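Local atomic coordinates of monooxygenase (Agrobacterium tumefaciens, PDB entry 2I7G), a protein that probably catalyses flavin-dependent oxidation of an organic substrate by molecular oxygen, as expected of a TIM-barrel member of the luciferase-like monooxygenase family. Residues Thr28-Asn33 with Ala45-Glu50; Pro74-Ser79 with Met279-Arg284; Leu147-Val152 with Gly174-Ala179. All blocks are in the same frame, centred on the assembly; numbering follows the deposited sequence.

Overall arrangement
Interactions 1 and 2 lie on the same side of the chain's centre, their own centres about 11 Å apart, while interaction 3 is at the surface, its centre about 32 and 28 Å from theirs. Interaction 1 is buried and ties the loop after strand 23-28 to helix 40-60 through one arginine, a backbone carbonyl and a bridging water. Interaction 2, partly buried, brings a second arginine on helix 279-286 against a tyrosine; interactions 1 and 2 meet where D31 pairs with R281 and V32 N probably bonds to D75 O. Interaction 3 is nested in the chain between the two segments of interaction 2 and joins helix 150-166 to a hairpin loop by a solvent-side ion pair and methyl packing.

Interaction 1: Thr28-Asn33 with Ala45-Glu50; sequences TFADVN and ARRLRE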
# COMPACT_ATOMS: atom_id res chain seq x y z
N THR B 28 -15.07 -8.10 -0.46
CA THR B 28 -15.72 -7.22 -1.45
C THR B 28 -14.66 -6.81 -2.47
O THR B 28 -13.44 -6.89 -2.17
CB THR B 28 -16.43 -6.00 -0.79
OG1 THR B 28 -17.07 -5.16 -1.78
CG2 THR B 28 -15.42 -5.14 -0.02
N PHE B 29 -15.16 -6.33 -3.62
CA PHE B 29 -14.34 -5.78 -4.66
C PHE B 29 -14.39 -4.25 -4.67
O PHE B 29 -13.65 -3.61 -5.46
CB PHE B 29 -14.79 -6.31 -6.04
CG PHE B 29 -14.69 -7.82 -6.18
CD1 PHE B 29 -13.86 -8.57 -5.34
CD2 PHE B 29 -15.42 -8.48 -7.17
CE1 PHE B 29 -13.73 -9.96 -5.49
CE2 PHE B 29 -15.33 -9.86 -7.33
CZ PHE B 29 -14.49 -10.62 -6.48
N ALA B 30 -15.27 -3.69 -3.81
CA ALA B 30 -15.42 -2.25 -3.66
C ALA B 30 -15.84 -1.64 -5.01
O ALA B 30 -15.15 -0.77 -5.57
CB ALA B 30 -14.12 -1.62 -3.13
N ASP B 31 -16.98 -2.11 -5.50
CA ASP B 31 -17.66 -1.59 -6.71
C ASP B 31 -17.99 -0.12 -6.54
O ASP B 31 -18.37 0.33 -5.46
CB ASP B 31 -18.97 -2.39 -6.91
CG ASP B 31 -18.77 -3.92 -6.78
OD1 ASP B 31 -19.33 -4.66 -7.61
OD2 ASP B 31 -18.05 -4.40 -5.87
N VAL B 32 -17.87 0.62 -7.64
CA VAL B 32 -18.32 1.99 -7.74
C VAL B 32 -19.23 2.18 -8.97
O VAL B 32 -19.27 1.34 -9.90
CB VAL B 32 -17.13 3.01 -7.79
CG1 VAL B 32 -16.30 2.89 -6.48
CG2 VAL B 32 -16.23 2.77 -9.02
N ASN B 33 -19.95 3.29 -8.96
CA ASN B 33 -20.69 3.71 -10.13
C ASN B 33 -19.70 4.08 -11.24
O ASN B 33 -18.88 4.99 -11.06
CB ASN B 33 -21.59 4.89 -9.81
CG ASN B 33 -22.57 5.18 -10.93
OD1 ASN B 33 -22.32 4.82 -12.09
ND2 ASN B 33 -23.68 5.81 -10.60
N ALA B 45 -13.36 8.29 -3.61
CA ALA B 45 -13.10 8.79 -2.24
C ALA B 45 -14.27 8.36 -1.33
O ALA B 45 -14.04 7.77 -0.26
CB ALA B 45 -12.92 10.35 -2.25
N ARG B 46 -15.49 8.57 -1.78
CA ARG B 46 -16.65 8.16 -0.99
C ARG B 46 -16.70 6.64 -0.83
O ARG B 46 -17.00 6.13 0.25
CB ARG B 46 -17.94 8.65 -1.63
CG ARG B 46 -19.21 8.44 -0.82
CD ARG B 46 -20.45 8.88 -1.64
NE ARG B 46 -20.10 9.98 -2.55
CZ ARG B 46 -20.15 9.92 -3.88
NH1 ARG B 46 -20.56 8.82 -4.48
NH2 ARG B 46 -19.79 10.98 -4.60
N ARG B 47 -16.43 5.90 -1.91
CA ARG B 47 -16.46 4.43 -1.79
C ARG B 47 -15.45 3.93 -0.75
O ARG B 47 -15.76 3.03 0.05
CB ARG B 47 -16.23 3.74 -3.14
CG ARG B 47 -16.39 2.22 -3.03
CD ARG B 47 -17.86 1.79 -2.69
NE ARG B 47 -18.09 0.34 -2.43
CZ ARG B 47 -17.90 -0.25 -1.23
NH1 ARG B 47 -17.47 0.46 -0.17
NH2 ARG B 47 -18.16 -1.54 -1.06
N LEU B 48 -14.25 4.53 -0.73
CA LEU B 48 -13.23 4.04 0.21
C LEU B 48 -13.58 4.44 1.66
O LEU B 48 -13.31 3.69 2.60
CB LEU B 48 -11.85 4.53 -0.20
CG LEU B 48 -11.31 3.80 -1.45
CD1 LEU B 48 -9.88 4.32 -1.68
CD2 LEU B 48 -11.28 2.25 -1.23
N ARG B 49 -14.15 5.63 1.85
CA ARG B 49 -14.63 6.02 3.17
C ARG B 49 -15.68 5.00 3.65
O ARG B 49 -15.59 4.47 4.77
CB ARG B 49 -15.19 7.45 3.18
CG ARG B 49 -16.11 7.73 4.38
CD ARG B 49 -16.38 9.21 4.66
NE ARG B 49 -16.95 9.92 3.52
CZ ARG B 49 -18.15 9.72 2.99
NH1 ARG B 49 -18.96 8.79 3.49
NH2 ARG B 49 -18.55 10.46 1.96
N GLU B 50 -16.65 4.69 2.78
CA GLU B 50 -17.67 3.69 3.11
C GLU B 50 -17.06 2.29 3.39
O GLU B 50 -17.46 1.61 4.36
CB GLU B 50 -18.69 3.63 1.97
CG GLU B 50 -19.68 4.76 2.02
CD GLU B 50 -20.51 4.87 0.72
OE1 GLU B 50 -20.25 4.14 -0.28
OE2 GLU B 50 -21.37 5.77 0.71
O HOH W 1 -19.10 -2.95 -3.31
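The first beta-alpha unit of the barrel is closed here by R47 of helix 40-60, which reaches into the loop after strand 23-28 and meets A30, D31 and V32. R47 CG stands anti to the backbone N (chi1 -175°), which turns the chain toward the loop, and a bend at the next torsion brings the guanidinium to D31 and A30. At its edge, close to its plane, NE donates to the carbonyl oxygen D31 O at 3.0 Å; the hydrogen bond is weak, with an N-H...O angle of only 127°. Also in that plane, NH2 donates a hydrogen bond to water 1 at 2.8 Å, and the water in turn donates to D31 OD2 at 3.1 Å, so aspartate and arginine are joined through solvent. NH1 pairs with E54, farther along the same helix. In this beta-alpha loop, just past the strand, T28 makes an ST turn: its OG1 accepts from A30 N at 3.1 Å, almost straight at 166°, and is also hydrogen-bonded to the carbonyl oxygen of A335. A30 then takes a left-handed backbone conformation and lays its CA over one face of the guanidinium, 3.8 Å from R47 NH2, a place where a small residue fits. Beside the aliphatic base of the arginine, V32 CG1 packs on R47 CB at 3.4 Å, an apolar branch for an apolar stem. The other carboxylate oxygen, D31 OD1, is held by R281 and G337 N.

Interaction 2: Pro74-Ser79 with Met279-Arg284; sequences PDYVVS and MNRIGR
R281 reaches across from helix 279-286 to the hydroxyl of Y76, the two side chains approaching from opposite directions. Its CB points to the 74-79 loop, and with CG anti to the backbone N (chi1 171°) the chain leaves the helix in that direction. CB and CG stay short of the tyrosine; contact begins at CD, which lies 3.4 Å from Y76 OH. Next comes NE, 3.1 Å from the same Y76 OH, yet the angle is too poor for a hydrogen bond. Beyond it, CZ is 3.7 Å from Y76 OH as the chain, bent at chi2 and chi3, swings past the phenol. NH2 then sits at the ring's edge, near its plane, with the guanidinium and ring planes 63° apart, and goes on to its stronger partner, the carboxylate of D31. A long, jointed arginine suits this task, because it can graze a hydroxyl on the way to a buried charge, while the rigid tyrosine, its ring against H71, offers a polar tip at the end of a flat apolar body. The arginine also touches F29, I336 and H257 of strand 252-260, and the contact joins helix 279-286 to the loop that links strand 65-68 to helix 81-89.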
# COMPACT_ATOMS: atom_id res chain seq x y z
N PRO B 74 -12.98 0.59 -14.52
CA PRO B 74 -13.56 1.81 -13.95
C PRO B 74 -14.61 1.54 -12.89
O PRO B 74 -14.88 2.43 -12.10
CB PRO B 74 -14.18 2.54 -15.18
CG PRO B 74 -14.25 1.52 -16.26
CD PRO B 74 -13.21 0.47 -15.98
N ASP B 75 -15.21 0.35 -12.85
CA ASP B 75 -16.25 0.13 -11.86
C ASP B 75 -15.77 -0.50 -10.55
O ASP B 75 -16.61 -0.97 -9.76
CB ASP B 75 -17.41 -0.67 -12.45
CG ASP B 75 -16.98 -1.99 -13.08
OD1 ASP B 75 -15.80 -2.17 -13.40
OD2 ASP B 75 -17.86 -2.83 -13.33
N TYR B 76 -14.46 -0.49 -10.30
CA TYR B 76 -13.93 -0.99 -9.01
C TYR B 76 -12.84 -0.03 -8.55
O TYR B 76 -12.04 0.45 -9.37
CB TYR B 76 -13.28 -2.34 -9.18
CG TYR B 76 -14.24 -3.44 -9.55
CD1 TYR B 76 -15.19 -3.91 -8.63
CD2 TYR B 76 -14.17 -4.04 -10.81
CE1 TYR B 76 -16.08 -4.95 -8.97
CE2 TYR B 76 -15.06 -5.09 -11.16
CZ TYR B 76 -15.99 -5.53 -10.24
OH TYR B 76 -16.85 -6.57 -10.58
N VAL B 77 -12.84 0.29 -7.26
CA VAL B 77 -11.88 1.26 -6.76
C VAL B 77 -10.59 0.59 -6.21
O VAL B 77 -9.59 1.29 -6.01
CB VAL B 77 -12.55 2.21 -5.72
CG1 VAL B 77 -12.94 1.50 -4.45
CG2 VAL B 77 -11.63 3.40 -5.35
N VAL B 78 -10.61 -0.72 -5.99
CA VAL B 78 -9.45 -1.41 -5.37
C VAL B 78 -8.64 -2.15 -6.42
O VAL B 78 -8.92 -3.31 -6.74
CB VAL B 78 -9.87 -2.32 -4.20
CG1 VAL B 78 -8.62 -3.04 -3.60
CG2 VAL B 78 -10.60 -1.42 -3.10
N SER B 79 -7.63 -1.47 -6.95
CA SER B 79 -6.63 -2.13 -7.78
C SER B 79 -5.41 -2.48 -6.93
O SER B 79 -4.53 -3.20 -7.37
CB SER B 79 -6.18 -1.24 -8.92
OG SER B 79 -5.56 -0.04 -8.42
N MSE B 279 -27.62 -8.03 -9.91
CA MSE B 279 -27.87 -9.18 -10.79
C MSE B 279 -27.06 -9.15 -12.11
O MSE B 279 -26.81 -10.22 -12.71
CB MSE B 279 -29.38 -9.40 -11.03
CG MSE B 279 -30.18 -9.65 -9.72
SE MSE B 279 -29.50 -11.23 -8.74
CE MSE B 279 -29.44 -10.46 -6.99
N ASN B 280 -26.67 -7.94 -12.55
CA ASN B 280 -25.82 -7.76 -13.73
C ASN B 280 -24.48 -8.50 -13.63
O ASN B 280 -23.90 -8.89 -14.66
CB ASN B 280 -25.55 -6.26 -13.98
CG ASN B 280 -26.80 -5.51 -14.46
OD1 ASN B 280 -26.88 -4.29 -14.34
ND2 ASN B 280 -27.76 -6.24 -15.01
N ARG B 281 -23.99 -8.68 -12.40
CA ARG B 281 -22.77 -9.46 -12.15
C ARG B 281 -23.12 -10.88 -11.67
O ARG B 281 -22.63 -11.88 -12.26
CB ARG B 281 -21.84 -8.77 -11.15
CG ARG B 281 -20.67 -9.68 -10.72
CD ARG B 281 -19.37 -8.87 -10.56
NE ARG B 281 -19.36 -7.98 -9.38
CZ ARG B 281 -19.04 -8.36 -8.15
NH1 ARG B 281 -18.75 -9.65 -7.87
NH2 ARG B 281 -19.04 -7.44 -7.19
N ILE B 282 -23.99 -10.97 -10.65
CA ILE B 282 -24.35 -12.26 -10.02
C ILE B 282 -25.01 -13.20 -11.02
O ILE B 282 -24.57 -14.33 -11.19
CB ILE B 282 -25.24 -12.09 -8.70
CG1 ILE B 282 -24.39 -11.69 -7.51
CG2 ILE B 282 -26.04 -13.38 -8.36
CD1 ILE B 282 -22.98 -12.27 -7.49
N GLY B 283 -26.04 -12.73 -11.71
CA GLY B 283 -26.72 -13.61 -12.66
C GLY B 283 -25.87 -13.90 -13.88
O GLY B 283 -25.85 -15.03 -14.39
N ARG B 284 -25.16 -12.87 -14.34
CA ARG B 284 -24.42 -12.93 -15.59
C ARG B 284 -23.42 -14.10 -15.55
O ARG B 284 -23.39 -14.93 -16.47
CB ARG B 284 -23.70 -11.59 -15.83
CG ARG B 284 -23.90 -10.99 -17.23
CD ARG B 284 -25.30 -10.38 -17.44
NE ARG B 284 -26.36 -11.38 -17.59
CZ ARG B 284 -26.45 -12.26 -18.58
NH1 ARG B 284 -25.53 -12.29 -19.54
NH2 ARG B 284 -27.45 -13.13 -18.62

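Interaction 3: Leu147-Val152 with Gly174-Ala179; sequences LEDYDV and GTKHPA
D149, V152, T175 and K176 meet through their side chains, the nearest CA atoms, V152 CA and K176 CA, being 7.5 Å apart where a 3-10 turn at 147-149 passes into helix 150-166 across from the 174-179 loop. K176 does most of the bridging. Its CG lies beside the backbone N (chi1 -61°), the chain bends at chi2 and then runs extended, which lays its stem across V152 and its ammonium group beside the aspartate. There D149 OD2 forms a salt bridge with K176 NZ at 3.6 Å, a rather long pair, and K176 CE lies almost as near, 3.7 Å from D149 OD2; the side chains cross at about a right angle. Lysine suits this partly exposed place, combining a methylene stem for the valine with a charged end for the aspartate. V152 CG1, anti to its own N, touches K176 CG at 3.8 Å and lies 3.9 Å from T175 OG1, so a single methyl meets both loop residues. The polar grip comes one turn farther along the helix: E156 accepts from K176 N with one carboxylate oxygen and is hydrogen-bonded to T175 OG1 with the other. H177 stiffens the loop from within, ND1 donating to P178 O at 2.8 Å, while NE2 is bonded to D108. Helix 150-166 thus packs against the connection between the antiparallel strands 169-172 and 180-181, K176 touching its L153 and H177 its L160, and P178 packs on G144 of the second subunit.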
# COMPACT_ATOMS: atom_id res chain seq x y z
N LEU B 147 -1.73 -14.14 -22.30
CA LEU B 147 -2.72 -14.98 -21.58
C LEU B 147 -2.22 -16.43 -21.36
O LEU B 147 -2.42 -17.02 -20.29
CB LEU B 147 -4.10 -14.95 -22.27
CG LEU B 147 -5.25 -15.86 -21.80
CD1 LEU B 147 -6.57 -15.52 -22.49
CD2 LEU B 147 -5.00 -17.34 -22.05
N GLU B 148 -1.54 -16.96 -22.38
CA GLU B 148 -1.05 -18.34 -22.37
C GLU B 148 -0.08 -18.60 -21.22
O GLU B 148 0.03 -19.73 -20.74
CB GLU B 148 -0.38 -18.69 -23.71
CG GLU B 148 -1.15 -18.22 -24.94
CD GLU B 148 -0.78 -16.80 -25.36
OE1 GLU B 148 0.36 -16.60 -25.84
OE2 GLU B 148 -1.63 -15.90 -25.23
N ASP B 149 0.59 -17.55 -20.77
CA ASP B 149 1.63 -17.69 -19.78
C ASP B 149 1.11 -17.77 -18.34
O ASP B 149 1.92 -17.88 -17.42
CB ASP B 149 2.65 -16.57 -19.91
CG ASP B 149 3.50 -16.70 -21.17
OD1 ASP B 149 3.49 -17.77 -21.83
OD2 ASP B 149 4.19 -15.73 -21.49
N TYR B 150 -0.21 -17.73 -18.16
CA TYR B 150 -0.79 -17.71 -16.82
C TYR B 150 -0.20 -18.81 -15.88
O TYR B 150 0.26 -18.53 -14.76
CB TYR B 150 -2.35 -17.78 -16.86
CG TYR B 150 -2.86 -17.76 -15.44
CD1 TYR B 150 -3.05 -16.55 -14.79
CD2 TYR B 150 -2.99 -18.94 -14.70
CE1 TYR B 150 -3.43 -16.48 -13.47
CE2 TYR B 150 -3.37 -18.89 -13.36
CZ TYR B 150 -3.60 -17.64 -12.76
OH TYR B 150 -3.94 -17.52 -11.44
N ASP B 151 -0.23 -20.06 -16.34
CA ASP B 151 0.13 -21.19 -15.47
C ASP B 151 1.58 -21.10 -14.96
O ASP B 151 1.83 -21.31 -13.77
CB ASP B 151 -0.08 -22.53 -16.20
CG ASP B 151 -1.55 -22.92 -16.35
OD1 ASP B 151 -2.44 -22.25 -15.82
OD2 ASP B 151 -1.81 -23.95 -17.01
N VAL B 152 2.52 -20.80 -15.85
CA VAL B 152 3.94 -20.69 -15.46
C VAL B 152 4.14 -19.43 -14.61
O VAL B 152 4.88 -19.46 -13.63
CB VAL B 152 4.92 -20.72 -16.66
CG1 VAL B 152 6.35 -20.59 -16.17
CG2 VAL B 152 4.76 -22.03 -17.41
N GLY B 174 14.10 -18.34 -12.11
CA GLY B 174 13.02 -18.97 -12.89
C GLY B 174 13.11 -18.50 -14.32
O GLY B 174 14.19 -18.10 -14.80
N THR B 175 11.98 -18.53 -15.02
CA THR B 175 11.95 -18.17 -16.43
C THR B 175 11.12 -16.90 -16.70
O THR B 175 11.26 -16.29 -17.76
CB THR B 175 11.41 -19.33 -17.32
OG1 THR B 175 10.00 -19.49 -17.09
CG2 THR B 175 12.10 -20.65 -17.00
N LYS B 176 10.23 -16.54 -15.77
CA LYS B 176 9.27 -15.45 -15.98
C LYS B 176 9.42 -14.32 -14.96
O LYS B 176 8.52 -13.48 -14.81
CB LYS B 176 7.81 -15.98 -15.91
CG LYS B 176 7.41 -17.02 -16.93
CD LYS B 176 7.67 -16.56 -18.36
CE LYS B 176 6.78 -17.28 -19.35
NZ LYS B 176 7.35 -17.18 -20.72
N HIS B 177 10.54 -14.31 -14.23
CA HIS B 177 10.82 -13.30 -13.22
C HIS B 177 12.34 -13.21 -13.06
O HIS B 177 13.02 -14.24 -13.13
CB HIS B 177 10.13 -13.67 -11.88
CG HIS B 177 10.26 -12.61 -10.80
ND1 HIS B 177 11.41 -12.41 -10.08
CD2 HIS B 177 9.36 -11.69 -10.34
CE1 HIS B 177 11.23 -11.42 -9.22
NE2 HIS B 177 9.99 -10.97 -9.36
N PRO B 178 12.88 -11.99 -12.88
CA PRO B 178 14.34 -11.90 -12.69
C PRO B 178 14.87 -12.71 -11.49
O PRO B 178 14.14 -12.93 -10.50
CB PRO B 178 14.59 -10.40 -12.50
CG PRO B 178 13.38 -9.73 -13.08
CD PRO B 178 12.23 -10.66 -12.87
N ALA B 179 16.12 -13.14 -11.59
CA ALA B 179 16.79 -13.89 -10.53
C ALA B 179 17.01 -13.00 -9.30
O ALA B 179 17.16 -11.78 -9.40
CB ALA B 179 18.11 -14.45 -11.03